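PDB 3EAF: ABC transporter, substrate binding protein from Aeropyrum pernix, which probably captures a small solute outside the cell and hands it to a membrane ABC transporter, and also binds a magnesium ion. Local coordinates for residues Trp83-Thr88 with Ser106-Leu111; Ala147-Val152 with Asp176-Leu181; Val152-Ser157 with Gly206-Ser211; Phe227-Val232 with Phe252-Phe257. All coordinates share one frame; numbering follows the deposited sequence.

Contact 1. Residues Trp83-Thr88 with Ser106-Leu111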
loop_
_atom_site.group_PDB
_atom_site.type_symbol
_atom_site.label_atom_id
_atom_site.label_comp_id
_atom_site.label_asym_id
_atom_site.label_seq_id
_atom_site.Cartn_x
_atom_site.Cartn_y
_atom_site.Cartn_z
ATOM N N TRP A 83 -6.075 -1.496 7.520
ATOM C CA TRP A 83 -6.151 -2.115 6.203
ATOM C C TRP A 83 -6.899 -1.272 5.142
ATOM O O TRP A 83 -6.298 -0.404 4.511
ATOM C CB TRP A 83 -6.705 -3.552 6.314
ATOM C CG TRP A 83 -6.745 -4.291 5.003
ATOM C CD1 TRP A 83 -7.857 -4.620 4.273
ATOM C CD2 TRP A 83 -5.616 -4.767 4.253
ATOM N NE1 TRP A 83 -7.487 -5.275 3.114
ATOM C CE2 TRP A 83 -6.119 -5.381 3.082
ATOM C CE3 TRP A 83 -4.229 -4.734 4.460
ATOM C CZ2 TRP A 83 -5.281 -5.955 2.117
ATOM C CZ3 TRP A 83 -3.395 -5.309 3.498
ATOM C CH2 TRP A 83 -3.927 -5.905 2.339
ATOM N N GLY A 84 -8.194 -1.518 4.959
ATOM C CA GLY A 84 -8.899 -1.106 3.733
ATOM C C GLY A 84 -9.170 0.378 3.578
ATOM O O GLY A 84 -9.367 1.082 4.567
ATOM N N THR A 85 -9.177 0.858 2.335
ATOM C CA THR A 85 -9.453 2.280 2.059
ATOM C C THR A 85 -10.812 2.739 2.593
ATOM O O THR A 85 -10.890 3.764 3.283
ATOM C CB THR A 85 -9.326 2.619 0.548
ATOM O OG1 THR A 85 -7.948 2.597 0.176
ATOM C CG2 THR A 85 -9.896 4.014 0.233
ATOM N N ALA A 86 -11.868 1.988 2.276
ATOM C CA ALA A 86 -13.224 2.340 2.707
ATOM C C ALA A 86 -13.314 2.506 4.223
ATOM O O ALA A 86 -13.725 3.562 4.706
ATOM C CB ALA A 86 -14.261 1.308 2.209
ATOM N N ASP A 87 -12.917 1.477 4.971
ATOM C CA ASP A 87 -12.993 1.558 6.433
ATOM C C ASP A 87 -12.037 2.579 7.066
ATOM O O ASP A 87 -12.429 3.290 7.995
ATOM C CB ASP A 87 -12.908 0.183 7.116
ATOM C CG ASP A 87 -11.745 -0.662 6.631
ATOM O OD1 ASP A 87 -11.830 -1.246 5.526
ATOM O OD2 ASP A 87 -10.764 -0.788 7.386
ATOM N N THR A 88 -10.804 2.662 6.557
ATOM C CA THR A 88 -9.828 3.631 7.070
ATOM C C THR A 88 -10.337 5.061 6.889
ATOM O O THR A 88 -10.196 5.887 7.800
ATOM C CB THR A 88 -8.414 3.463 6.441
ATOM O OG1 THR A 88 -8.020 2.087 6.463
ATOM C CG2 THR A 88 -7.380 4.285 7.204
ATOM N N SER A 106 -4.049 0.944 3.373
ATOM C CA SER A 106 -4.620 1.915 2.439
ATOM C C SER A 106 -3.688 3.109 2.314
ATOM O O SER A 106 -3.285 3.691 3.322
ATOM C CB SER A 106 -5.981 2.414 2.908
ATOM O OG SER A 106 -6.394 3.505 2.093
ATOM N N TYR A 107 -3.340 3.457 1.077
ATOM C CA TYR A 107 -2.552 4.659 0.821
ATOM C C TYR A 107 -3.402 5.761 0.163
ATOM O O TYR A 107 -2.904 6.528 -0.658
ATOM C CB TYR A 107 -1.303 4.335 -0.010
ATOM C CG TYR A 107 -0.518 3.121 0.466
ATOM C CD1 TYR A 107 -0.103 2.998 1.798
ATOM C CD2 TYR A 107 -0.178 2.106 -0.424
ATOM C CE1 TYR A 107 0.625 1.879 2.229
ATOM C CE2 TYR A 107 0.544 0.996 -0.016
ATOM C CZ TYR A 107 0.941 0.885 1.304
ATOM O OH TYR A 107 1.646 -0.226 1.690
ATOM N N SER A 108 -4.678 5.847 0.540
ATOM C CA SER A 108 -5.588 6.870 -0.004
ATOM C C SER A 108 -5.142 8.306 0.257
ATOM O O SER A 108 -4.822 8.667 1.396
ATOM C CB SER A 108 -7.007 6.698 0.560
ATOM O OG SER A 108 -7.825 7.809 0.204
ATOM N N ALA A 109 -5.184 9.130 -0.792
ATOM C CA ALA A 109 -4.842 10.547 -0.684
ATOM C C ALA A 109 -5.785 11.311 0.243
ATOM O O ALA A 109 -5.395 12.320 0.841
ATOM C CB ALA A 109 -4.800 11.197 -2.070
ATOM N N LYS A 110 -7.019 10.822 0.367
ATOM C CA LYS A 110 -8.014 11.419 1.258
ATOM C C LYS A 110 -7.607 11.400 2.745
ATOM O O LYS A 110 -8.103 12.207 3.535
ATOM C CB LYS A 110 -9.391 10.767 1.040
ATOM C CG LYS A 110 -9.922 10.966 -0.384
ATOM C CD LYS A 110 -11.356 10.498 -0.555
ATOM C CE LYS A 110 -11.903 10.928 -1.923
ATOM N NZ LYS A 110 -13.264 10.356 -2.178
ATOM N N LEU A 111 -6.660 10.540 3.119
ATOM C CA LEU A 111 -6.181 10.422 4.491
ATOM C C LEU A 111 -5.174 11.518 4.822
ATOM O O LEU A 111 -4.968 11.741 6.045
ATOM C CB LEU A 111 -5.554 9.045 4.724
ATOM C CG LEU A 111 -6.499 7.845 4.625
ATOM C CD1 LEU A 111 -5.722 6.541 4.728
ATOM C CD2 LEU A 111 -7.578 7.919 5.694
#
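T85 and S106 meet hydroxyl to hydroxyl, with OG1 of T85 2.6 Å from OG of S106 in a hydrogen bond that either oxygen could donate. The T85 first torsion (chi1 -72°) sets OG1 beside the backbone N and turns CG2 anti to that nitrogen, and this methyl lies 4.0 Å from CB of S108. OG of S106 stands anti to its backbone N (chi1 171°), where it receives the N-H of S108 at 3.3 Å, an ST turn. S108 repeats the turn, its OG accepting from K110 N, while OE2 of E89 is hydrogen-bonded to that hydroxyl. One helical turn beyond T85, CG2 of T88 approaches CD1 of L111 at 3.7 Å, the side chains crossing at about a right angle. Threonine suits both helix positions by offering one polar and one apolar branch: OG1 of T88 turns back to O of G84 at 2.5 Å, and the same carbonyl takes the T88 N-H. G84, at the N-cap, has no beta carbon, which would collide with OD1 of D87. A weak bond from S106 N to W83 O adds a backbone link; the W83 side chain leaves the backbone away from S106-L111, its NE1 bonding to T17 and its ring meeting those of Y24, Y59 and W233. Helix 85-98 joins the parallel strands 79-82 and 101-104 in a beta-alpha-beta crossover, and the contact binds its start to the loop after the second strand. A glycerol, probably from the crystallisation liquor, is hydrogen-bonded to T85 OG1, consistent with the ligand cleft expected of a periplasmic binding protein.

Contact 2. Residues Ala147-Val152 with Asp176-Leu181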
loop_
_atom_site.group_PDB
_atom_site.type_symbol
_atom_site.label_atom_id
_atom_site.label_comp_id
_atom_site.label_asym_id
_atom_site.label_seq_id
_atom_site.Cartn_x
_atom_site.Cartn_y
_atom_site.Cartn_z
ATOM N N ALA A 147 -9.102 0.419 -15.893
ATOM C CA ALA A 147 -9.900 -0.711 -15.421
ATOM C C ALA A 147 -9.899 -0.742 -13.893
ATOM O O ALA A 147 -8.849 -0.827 -13.270
ATOM C CB ALA A 147 -9.367 -2.017 -15.993
ATOM N N TYR A 148 -11.081 -0.657 -13.296
ATOM C CA TYR A 148 -11.211 -0.630 -11.836
ATOM C C TYR A 148 -12.653 -0.912 -11.436
ATOM O O TYR A 148 -13.565 -0.746 -12.256
ATOM C CB TYR A 148 -10.771 0.736 -11.281
ATOM C CG TYR A 148 -11.644 1.875 -11.768
ATOM C CD1 TYR A 148 -12.689 2.356 -10.982
ATOM C CD2 TYR A 148 -11.452 2.443 -13.032
ATOM C CE1 TYR A 148 -13.510 3.385 -11.429
ATOM C CE2 TYR A 148 -12.268 3.482 -13.487
ATOM C CZ TYR A 148 -13.293 3.944 -12.677
ATOM O OH TYR A 148 -14.106 4.967 -13.104
ATOM N N ASP A 149 -12.853 -1.313 -10.179
ATOM C CA ASP A 149 -14.190 -1.559 -9.632
ATOM C C ASP A 149 -14.835 -0.252 -9.172
ATOM O O ASP A 149 -14.441 0.332 -8.161
ATOM C CB ASP A 149 -14.118 -2.575 -8.475
ATOM C CG ASP A 149 -15.492 -3.118 -8.058
ATOM O OD1 ASP A 149 -16.522 -2.428 -8.245
ATOM O OD2 ASP A 149 -15.535 -4.253 -7.532
ATOM N N SER A 150 -15.844 0.194 -9.916
ATOM C CA SER A 150 -16.532 1.450 -9.633
ATOM C C SER A 150 -17.226 1.501 -8.274
ATOM O O SER A 150 -17.598 2.584 -7.818
ATOM C CB SER A 150 -17.551 1.762 -10.740
ATOM O OG SER A 150 -18.555 0.761 -10.810
ATOM N N LYS A 151 -17.379 0.347 -7.628
ATOM C CA LYS A 151 -18.124 0.228 -6.364
ATOM C C LYS A 151 -17.238 0.209 -5.115
ATOM O O LYS A 151 -17.736 0.304 -3.983
ATOM C CB LYS A 151 -18.986 -1.035 -6.386
ATOM C CG LYS A 151 -20.037 -1.034 -7.480
ATOM C CD LYS A 151 -20.864 -2.314 -7.468
ATOM C CE LYS A 151 -21.478 -2.570 -8.840
ATOM N NZ LYS A 151 -22.575 -3.575 -8.766
ATOM N N VAL A 152 -15.930 0.091 -5.330
ATOM C CA VAL A 152 -14.978 -0.078 -4.245
ATOM C C VAL A 152 -14.141 1.190 -4.077
ATOM O O VAL A 152 -13.493 1.642 -5.026
ATOM C CB VAL A 152 -14.096 -1.323 -4.497
ATOM C CG1 VAL A 152 -13.040 -1.481 -3.409
ATOM C CG2 VAL A 152 -14.976 -2.579 -4.564
ATOM N N ASP A 176 -13.290 4.228 -19.167
ATOM C CA ASP A 176 -13.279 3.532 -17.883
ATOM C C ASP A 176 -13.958 2.188 -18.089
ATOM O O ASP A 176 -14.965 2.107 -18.787
ATOM C CB ASP A 176 -14.082 4.303 -16.830
ATOM C CG ASP A 176 -13.406 5.580 -16.384
ATOM O OD1 ASP A 176 -12.463 6.044 -17.053
ATOM O OD2 ASP A 176 -13.831 6.130 -15.348
ATOM N N TYR A 177 -13.423 1.143 -17.464
ATOM C CA TYR A 177 -13.940 -0.217 -17.631
ATOM C C TYR A 177 -14.119 -0.862 -16.263
ATOM O O TYR A 177 -13.197 -0.869 -15.442
ATOM C CB TYR A 177 -13.018 -1.038 -18.558
ATOM C CG TYR A 177 -12.852 -0.365 -19.907
ATOM C CD1 TYR A 177 -13.690 -0.681 -20.973
ATOM C CD2 TYR A 177 -11.906 0.645 -20.093
ATOM C CE1 TYR A 177 -13.562 -0.037 -22.202
ATOM C CE2 TYR A 177 -11.781 1.294 -21.307
ATOM C CZ TYR A 177 -12.609 0.951 -22.360
ATOM O OH TYR A 177 -12.478 1.600 -23.574
ATOM N N ASP A 178 -15.317 -1.391 -16.029
ATOM C CA ASP A 178 -15.743 -1.843 -14.708
ATOM C C ASP A 178 -15.295 -3.279 -14.433
ATOM O O ASP A 178 -16.036 -4.236 -14.682
ATOM C CB ASP A 178 -17.269 -1.694 -14.571
ATOM C CG ASP A 178 -17.739 -1.664 -13.121
ATOM O OD1 ASP A 178 -16.999 -2.111 -12.217
ATOM O OD2 ASP A 178 -18.872 -1.185 -12.882
ATOM N N LEU A 179 -14.076 -3.420 -13.919
ATOM C CA LEU A 179 -13.559 -4.728 -13.538
ATOM C C LEU A 179 -13.814 -4.953 -12.048
ATOM O O LEU A 179 -13.275 -4.220 -11.216
ATOM C CB LEU A 179 -12.063 -4.843 -13.852
ATOM C CG LEU A 179 -11.395 -6.174 -13.488
ATOM C CD1 LEU A 179 -11.776 -7.276 -14.467
ATOM C CD2 LEU A 179 -9.881 -5.992 -13.429
ATOM N N PRO A 180 -14.652 -5.949 -11.710
ATOM C CA PRO A 180 -14.977 -6.195 -10.308
ATOM C C PRO A 180 -13.751 -6.575 -9.481
ATOM O O PRO A 180 -12.831 -7.220 -9.993
ATOM C CB PRO A 180 -15.957 -7.372 -10.375
ATOM C CG PRO A 180 -16.543 -7.292 -11.761
ATOM C CD PRO A 180 -15.363 -6.887 -12.598
ATOM N N LEU A 181 -13.744 -6.177 -8.210
ATOM C CA LEU A 181 -12.703 -6.616 -7.273
ATOM C C LEU A 181 -12.658 -8.144 -7.175
ATOM O O LEU A 181 -11.581 -8.738 -7.030
ATOM C CB LEU A 181 -12.935 -5.997 -5.888
ATOM C CG LEU A 181 -11.913 -6.258 -4.769
ATOM C CD1 LEU A 181 -10.624 -5.447 -4.989
ATOM C CD2 LEU A 181 -12.531 -5.944 -3.405
HETATM O O HOH W 1 -18.284 -3.014 -10.016
#
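Y148 and Y177 are joined through the backbone, N of Y148 donating to O of Y177 at 3.0 Å, nearly along the C=O axis. The same oxygen takes a CA-H...O contact from A147, and a weak bond from L179 N to Y148 O follows. Among the side chains, carboxylates do most of the work. The Y148 phenol, with CG between the backbone N and the carbonyl carbon (chi1 63°), gives its OH to OD2 of D176 at 2.5 Å; the carboxylate sits at the ring edge, its plane turned 75° from the ring, and K163 forms a salt bridge to the same oxygen. D149 serves two backbone N-H groups: OD2 accepts from L181 N at 2.7 Å, and OD1 from K151 N at 3.0 Å in an Asx turn. An alanine in place of D149 would probably leave both N-H groups without their acceptor and the loop after the strand freer to move. S150, short enough to sit close in the turn, donates its OG to OD2 of D178 at 2.9 Å from above the carboxylate plane. The OD1 atoms of D149 and D178 lie 4.0 Å apart, and a water donating to both would ease the likely repulsion of their charges. Apolar packing is slight, with CG2 of V152 and CB of L181 4.2 Å apart. Strand 171-178 is one of the two edge strands of its sheet, and strand 142-148 lies between it and strand 202-205; I191, E194 and M195 of helix 185-196 touch Y177, and L181 reaches Y154 of helix 153-156.

Contact 3. Residues Val152-Ser157 with Gly206-Ser211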
loop_
_atom_site.group_PDB
_atom_site.type_symbol
_atom_site.label_atom_id
_atom_site.label_comp_id
_atom_site.label_asym_id
_atom_site.label_seq_id
_atom_site.Cartn_x
_atom_site.Cartn_y
_atom_site.Cartn_z
ATOM N N VAL A 152 -15.930 0.091 -5.330
ATOM C CA VAL A 152 -14.978 -0.078 -4.245
ATOM C C VAL A 152 -14.141 1.190 -4.077
ATOM O O VAL A 152 -13.493 1.642 -5.026
ATOM C CB VAL A 152 -14.096 -1.323 -4.497
ATOM C CG1 VAL A 152 -13.040 -1.481 -3.409
ATOM C CG2 VAL A 152 -14.976 -2.579 -4.564
ATOM N N ALA A 153 -14.171 1.767 -2.873
ATOM C CA ALA A 153 -13.446 3.018 -2.585
ATOM C C ALA A 153 -11.946 2.940 -2.938
ATOM O O ALA A 153 -11.372 3.896 -3.478
ATOM C CB ALA A 153 -13.641 3.431 -1.121
ATOM N N TYR A 154 -11.326 1.803 -2.624
ATOM C CA TYR A 154 -9.929 1.523 -2.989
ATOM C C TYR A 154 -9.687 1.585 -4.500
ATOM O O TYR A 154 -8.765 2.268 -4.970
ATOM C CB TYR A 154 -9.515 0.152 -2.427
ATOM C CG TYR A 154 -8.450 -0.594 -3.215
ATOM C CD1 TYR A 154 -7.180 -0.032 -3.437
ATOM C CD2 TYR A 154 -8.705 -1.866 -3.723
ATOM C CE1 TYR A 154 -6.202 -0.712 -4.158
ATOM C CE2 TYR A 154 -7.724 -2.563 -4.446
ATOM C CZ TYR A 154 -6.483 -1.976 -4.654
ATOM O OH TYR A 154 -5.518 -2.646 -5.360
ATOM N N SER A 155 -10.519 0.863 -5.248
ATOM C CA SER A 155 -10.387 0.773 -6.706
ATOM C C SER A 155 -10.586 2.121 -7.395
ATOM O O SER A 155 -9.999 2.375 -8.448
ATOM C CB SER A 155 -11.387 -0.242 -7.259
ATOM O OG SER A 155 -11.215 -1.497 -6.639
ATOM N N ARG A 156 -11.412 2.969 -6.787
ATOM C CA ARG A 156 -11.740 4.297 -7.311
ATOM C C ARG A 156 -10.707 5.370 -6.968
ATOM O O ARG A 156 -10.648 6.406 -7.628
ATOM C CB ARG A 156 -13.071 4.779 -6.720
ATOM C CG ARG A 156 -14.334 4.113 -7.216
ATOM C CD ARG A 156 -15.557 4.971 -6.825
ATOM N NE ARG A 156 -15.726 5.110 -5.373
ATOM C CZ ARG A 156 -16.565 4.382 -4.632
ATOM N NH1 ARG A 156 -17.327 3.448 -5.197
ATOM N NH2 ARG A 156 -16.660 4.593 -3.322
ATOM N N SER A 157 -9.909 5.126 -5.933
ATOM C CA SER A 157 -9.216 6.209 -5.211
ATOM C C SER A 157 -8.401 7.191 -6.072
ATOM O O SER A 157 -8.587 8.408 -5.940
ATOM C CB SER A 157 -8.380 5.663 -4.039
ATOM O OG SER A 157 -7.809 6.723 -3.284
ATOM N N GLY A 206 -6.760 -0.811 -11.138
ATOM C CA GLY A 206 -6.795 -0.331 -9.758
ATOM C C GLY A 206 -7.170 -1.342 -8.686
ATOM O O GLY A 206 -7.343 -0.965 -7.530
ATOM N N ASN A 207 -7.252 -2.623 -9.055
ATOM C CA ASN A 207 -7.665 -3.688 -8.134
ATOM C C ASN A 207 -6.472 -4.490 -7.580
ATOM O O ASN A 207 -5.318 -4.208 -7.917
ATOM C CB ASN A 207 -8.639 -4.654 -8.831
ATOM C CG ASN A 207 -9.934 -3.989 -9.278
ATOM O OD1 ASN A 207 -10.204 -2.826 -8.966
ATOM N ND2 ASN A 207 -10.748 -4.739 -10.014
ATOM N N THR A 208 -6.759 -5.491 -6.746
ATOM C CA THR A 208 -5.720 -6.357 -6.185
ATOM C C THR A 208 -5.235 -7.380 -7.215
ATOM O O THR A 208 -5.842 -7.532 -8.281
ATOM C CB THR A 208 -6.188 -7.089 -4.895
ATOM O OG1 THR A 208 -7.184 -8.064 -5.226
ATOM C CG2 THR A 208 -6.761 -6.099 -3.880
ATOM N N ILE A 209 -4.160 -8.090 -6.872
ATOM C CA ILE A 209 -3.463 -8.996 -7.790
ATOM C C ILE A 209 -4.350 -10.038 -8.486
ATOM O O ILE A 209 -4.059 -10.427 -9.612
ATOM C CB ILE A 209 -2.227 -9.683 -7.098
ATOM C CG1 ILE A 209 -1.351 -10.411 -8.127
ATOM C CG2 ILE A 209 -2.666 -10.594 -5.933
ATOM C CD1 ILE A 209 0.019 -10.845 -7.612
ATOM N N SER A 210 -5.418 -10.485 -7.825
ATOM C CA SER A 210 -6.295 -11.520 -8.385
ATOM C C SER A 210 -6.946 -11.086 -9.694
ATOM O O SER A 210 -6.822 -11.769 -10.702
ATOM C CB SER A 210 -7.367 -11.944 -7.372
ATOM O OG SER A 210 -6.755 -12.535 -6.239
ATOM N N SER A 211 -7.636 -9.955 -9.681
ATOM C CA SER A 211 -8.276 -9.471 -10.904
ATOM C C SER A 211 -7.285 -8.835 -11.883
ATOM O O SER A 211 -7.453 -8.975 -13.093
ATOM C CB SER A 211 -9.440 -8.526 -10.590
ATOM O OG SER A 211 -9.012 -7.418 -9.831
HETATM O O HOH W 2 -6.853 1.495 -6.883
#
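The Y154 ring carries the carbonyl oxygen of G206 over one face, offset toward the rim, with CZ the nearest ring atom at 3.2 Å. T208 N lies at the ring edge, in plane, and the methyl CG2 of T208 comes obliquely to CE2 at 3.7 Å, the two side chains crossing at about a right angle. The second flat group is the N207 amide. Its ND2 donates to OG of S211 at 3.2 Å, almost in the amide plane, and also to O of L179; its OD1 accepts from D149 N and, from 43° above the carbonyl plane, from OG of S155 at 2.9 Å. Asparagine suits this place because one small group both donates and accepts. A leucine in its place would probably leave S155 OG and D149 N without their acceptor, and S211 OG and L179 O without the amide donor. A water donates to both Y154 O and G206 O, tying the backbones together. G206 suits its place, since a beta carbon would clash with O of S155. Helix 153-156, following strand 142-148, thus meets the turn between strand 202-205 and helix 209-222, with T85 of helix 85-98 against Y154 and N231 accepting from its hydroxyl.

Contact 4. Residues Phe227-Val232 with Phe252-Phe257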
loop_
_atom_site.group_PDB
_atom_site.type_symbol
_atom_site.label_atom_id
_atom_site.label_comp_id
_atom_site.label_asym_id
_atom_site.label_seq_id
_atom_site.Cartn_x
_atom_site.Cartn_y
_atom_site.Cartn_z
ATOM N N PHE A 227 0.365 -2.480 -22.942
ATOM C CA PHE A 227 1.053 -2.621 -21.664
ATOM C C PHE A 227 0.043 -2.491 -20.520
ATOM O O PHE A 227 -0.854 -1.653 -20.576
ATOM C CB PHE A 227 2.123 -1.543 -21.499
ATOM C CG PHE A 227 3.326 -1.722 -22.391
ATOM C CD1 PHE A 227 4.062 -2.898 -22.367
ATOM C CD2 PHE A 227 3.740 -0.696 -23.230
ATOM C CE1 PHE A 227 5.180 -3.060 -23.177
ATOM C CE2 PHE A 227 4.862 -0.850 -24.047
ATOM C CZ PHE A 227 5.580 -2.040 -24.016
ATOM N N LEU A 228 0.198 -3.324 -19.496
ATOM C CA LEU A 228 -0.585 -3.207 -18.267
ATOM C C LEU A 228 0.259 -2.614 -17.138
ATOM O O LEU A 228 1.368 -3.083 -16.867
ATOM C CB LEU A 228 -1.162 -4.566 -17.854
ATOM C CG LEU A 228 -1.901 -4.720 -16.513
ATOM C CD1 LEU A 228 -3.113 -3.798 -16.381
ATOM C CD2 LEU A 228 -2.336 -6.162 -16.330
ATOM N N LEU A 229 -0.264 -1.568 -16.502
ATOM C CA LEU A 229 0.345 -1.028 -15.291
ATOM C C LEU A 229 -0.623 -1.210 -14.132
ATOM O O LEU A 229 -1.791 -0.840 -14.234
ATOM C CB LEU A 229 0.689 0.457 -15.458
ATOM C CG LEU A 229 1.250 1.205 -14.230
ATOM C CD1 LEU A 229 2.713 0.838 -13.915
ATOM C CD2 LEU A 229 1.108 2.717 -14.404
ATOM N N THR A 230 -0.141 -1.767 -13.025
ATOM C CA THR A 230 -1.006 -1.957 -11.857
ATOM C C THR A 230 -0.550 -1.130 -10.678
ATOM O O THR A 230 0.642 -0.840 -10.516
ATOM C CB THR A 230 -1.104 -3.437 -11.381
ATOM O OG1 THR A 230 0.051 -3.780 -10.602
ATOM C CG2 THR A 230 -1.260 -4.404 -12.552
ATOM N N ASN A 231 -1.513 -0.776 -9.839
ATOM C CA ASN A 231 -1.223 -0.254 -8.523
ATOM C C ASN A 231 -0.434 -1.275 -7.707
ATOM O O ASN A 231 -0.344 -2.443 -8.094
ATOM C CB ASN A 231 -2.514 0.131 -7.814
ATOM C CG ASN A 231 -3.311 -1.065 -7.360
ATOM O OD1 ASN A 231 -3.336 -1.363 -6.179
ATOM N ND2 ASN A 231 -3.984 -1.751 -8.298
ATOM N N VAL A 232 0.126 -0.820 -6.588
ATOM C CA VAL A 232 0.991 -1.638 -5.722
ATOM C C VAL A 232 0.392 -2.996 -5.289
ATOM O O VAL A 232 1.112 -3.996 -5.217
ATOM C CB VAL A 232 1.527 -0.820 -4.491
ATOM C CG1 VAL A 232 0.376 -0.249 -3.643
ATOM C CG2 VAL A 232 2.489 -1.663 -3.637
ATOM N N PHE A 252 3.701 -4.084 -15.825
ATOM C CA PHE A 252 4.517 -3.348 -14.873
ATOM C C PHE A 252 3.757 -3.158 -13.566
ATOM O O PHE A 252 2.542 -2.933 -13.575
ATOM C CB PHE A 252 4.912 -1.984 -15.452
ATOM C CG PHE A 252 5.813 -2.068 -16.668
ATOM C CD1 PHE A 252 7.201 -2.034 -16.525
ATOM C CD2 PHE A 252 5.270 -2.180 -17.948
ATOM C CE1 PHE A 252 8.035 -2.113 -17.636
ATOM C CE2 PHE A 252 6.093 -2.263 -19.070
ATOM C CZ PHE A 252 7.480 -2.236 -18.911
ATOM N N GLY A 253 4.476 -3.245 -12.449
ATOM C CA GLY A 253 3.892 -3.022 -11.139
ATOM C C GLY A 253 4.558 -1.859 -10.444
ATOM O O GLY A 253 5.766 -1.648 -10.582
ATOM N N ILE A 254 3.766 -1.094 -9.705
ATOM C CA ILE A 254 4.297 -0.023 -8.877
ATOM C C ILE A 254 4.569 -0.592 -7.488
ATOM O O ILE A 254 3.825 -1.451 -7.010
ATOM C CB ILE A 254 3.291 1.155 -8.773
ATOM C CG1 ILE A 254 2.978 1.730 -10.160
ATOM C CG2 ILE A 254 3.800 2.249 -7.826
ATOM C CD1 ILE A 254 1.778 2.682 -10.178
ATOM N N SER A 255 5.640 -0.124 -6.849
ATOM C CA SER A 255 5.859 -0.404 -5.436
ATOM C C SER A 255 6.720 0.681 -4.814
ATOM O O SER A 255 7.807 0.967 -5.320
ATOM C CB SER A 255 6.516 -1.771 -5.232
ATOM O OG SER A 255 6.763 -2.000 -3.857
ATOM N N PRO A 256 6.237 1.300 -3.722
ATOM C CA PRO A 256 7.067 2.222 -2.933
ATOM C C PRO A 256 8.189 1.519 -2.146
ATOM O O PRO A 256 9.099 2.188 -1.627
ATOM C CB PRO A 256 6.062 2.859 -1.960
ATOM C CG PRO A 256 4.695 2.535 -2.522
ATOM C CD PRO A 256 4.869 1.205 -3.184
ATOM N N PHE A 257 8.131 0.187 -2.088
ATOM C CA PHE A 257 9.016 -0.620 -1.247
ATOM C C PHE A 257 9.791 -1.595 -2.115
ATOM O O PHE A 257 9.223 -2.204 -3.032
ATOM C CB PHE A 257 8.202 -1.419 -0.213
ATOM C CG PHE A 257 7.039 -0.654 0.367
ATOM C CD1 PHE A 257 7.226 0.213 1.438
ATOM C CD2 PHE A 257 5.761 -0.793 -0.168
ATOM C CE1 PHE A 257 6.171 0.928 1.969
ATOM C CE2 PHE A 257 4.692 -0.084 0.361
ATOM C CZ PHE A 257 4.898 0.785 1.427
#
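F227 and F252 lie side by side, pointing the same way, each with CG anti to its carbonyl carbon. The edge of F252 is turned toward the face of F227 in an offset edge-to-face pair, ring centroids 5.8 Å apart and planes at 73°, with CE2 of F252 3.9 Å from CD1 of F227. L229 has CG anti to the backbone N (chi1 176°), and chi2 of 74° places CD1, which lies against CB of F252 and 3.9 Å from CG1 of I254. In I254 the CG1 branch also rests 3.5 Å from O of T230. V232 has CG1 between the backbone N and the carbonyl carbon and CG2 anti to the nitrogen; this second methyl meets CD of P256 at 3.8 Å, the two side chains crossing at about a right angle. T230 presents a different chemistry on the other face of the sheet, where its OG1 donates to O of N231 at 2.9 Å and lies 4.0 Å from CA of G253, which has no side chain on that face. Backbone bonds hold the parallel pair. F252 N donates to L228 O at 2.7 Å; T230 N to F252 O and I254 N to T230 O follow. With these main-chain groups paired, leucine, phenylalanine and isoleucine can line one face and pack on L132, F134 and Q127 of helix 124-139. The strands and helix 239-243 form a beta-alpha-beta unit of the seven-stranded sheet; across the strands the hydrogen bonds are all main-chain, and the side chains meet by apolar and aromatic contact.

Overall arrangement
Along the chain, contact 1 comes first; contacts 2 and 3 then interleave through the shared V152, and contact 4 closes the series. Contact 1 lies at the ends of strands of the six-stranded sheet; contacts 2 and 4 lie on the seven-stranded sheet, with contact 3 at the ends of its strands, consistent with the two alpha/beta lobes of a periplasmic binding protein. Contacts 2 and 3 are close, centres about 7 Å apart; contacts 3 and 4, about 12 Å apart, meet through N231. Contact 1 reaches contact 3 where T85 and A86 touch A153, and contact 4 where Y107 meets V232 and F257. Contacts 1, 3 and 4 thus touch one another, probably where the lobes meet and a ligand cleft would be expected.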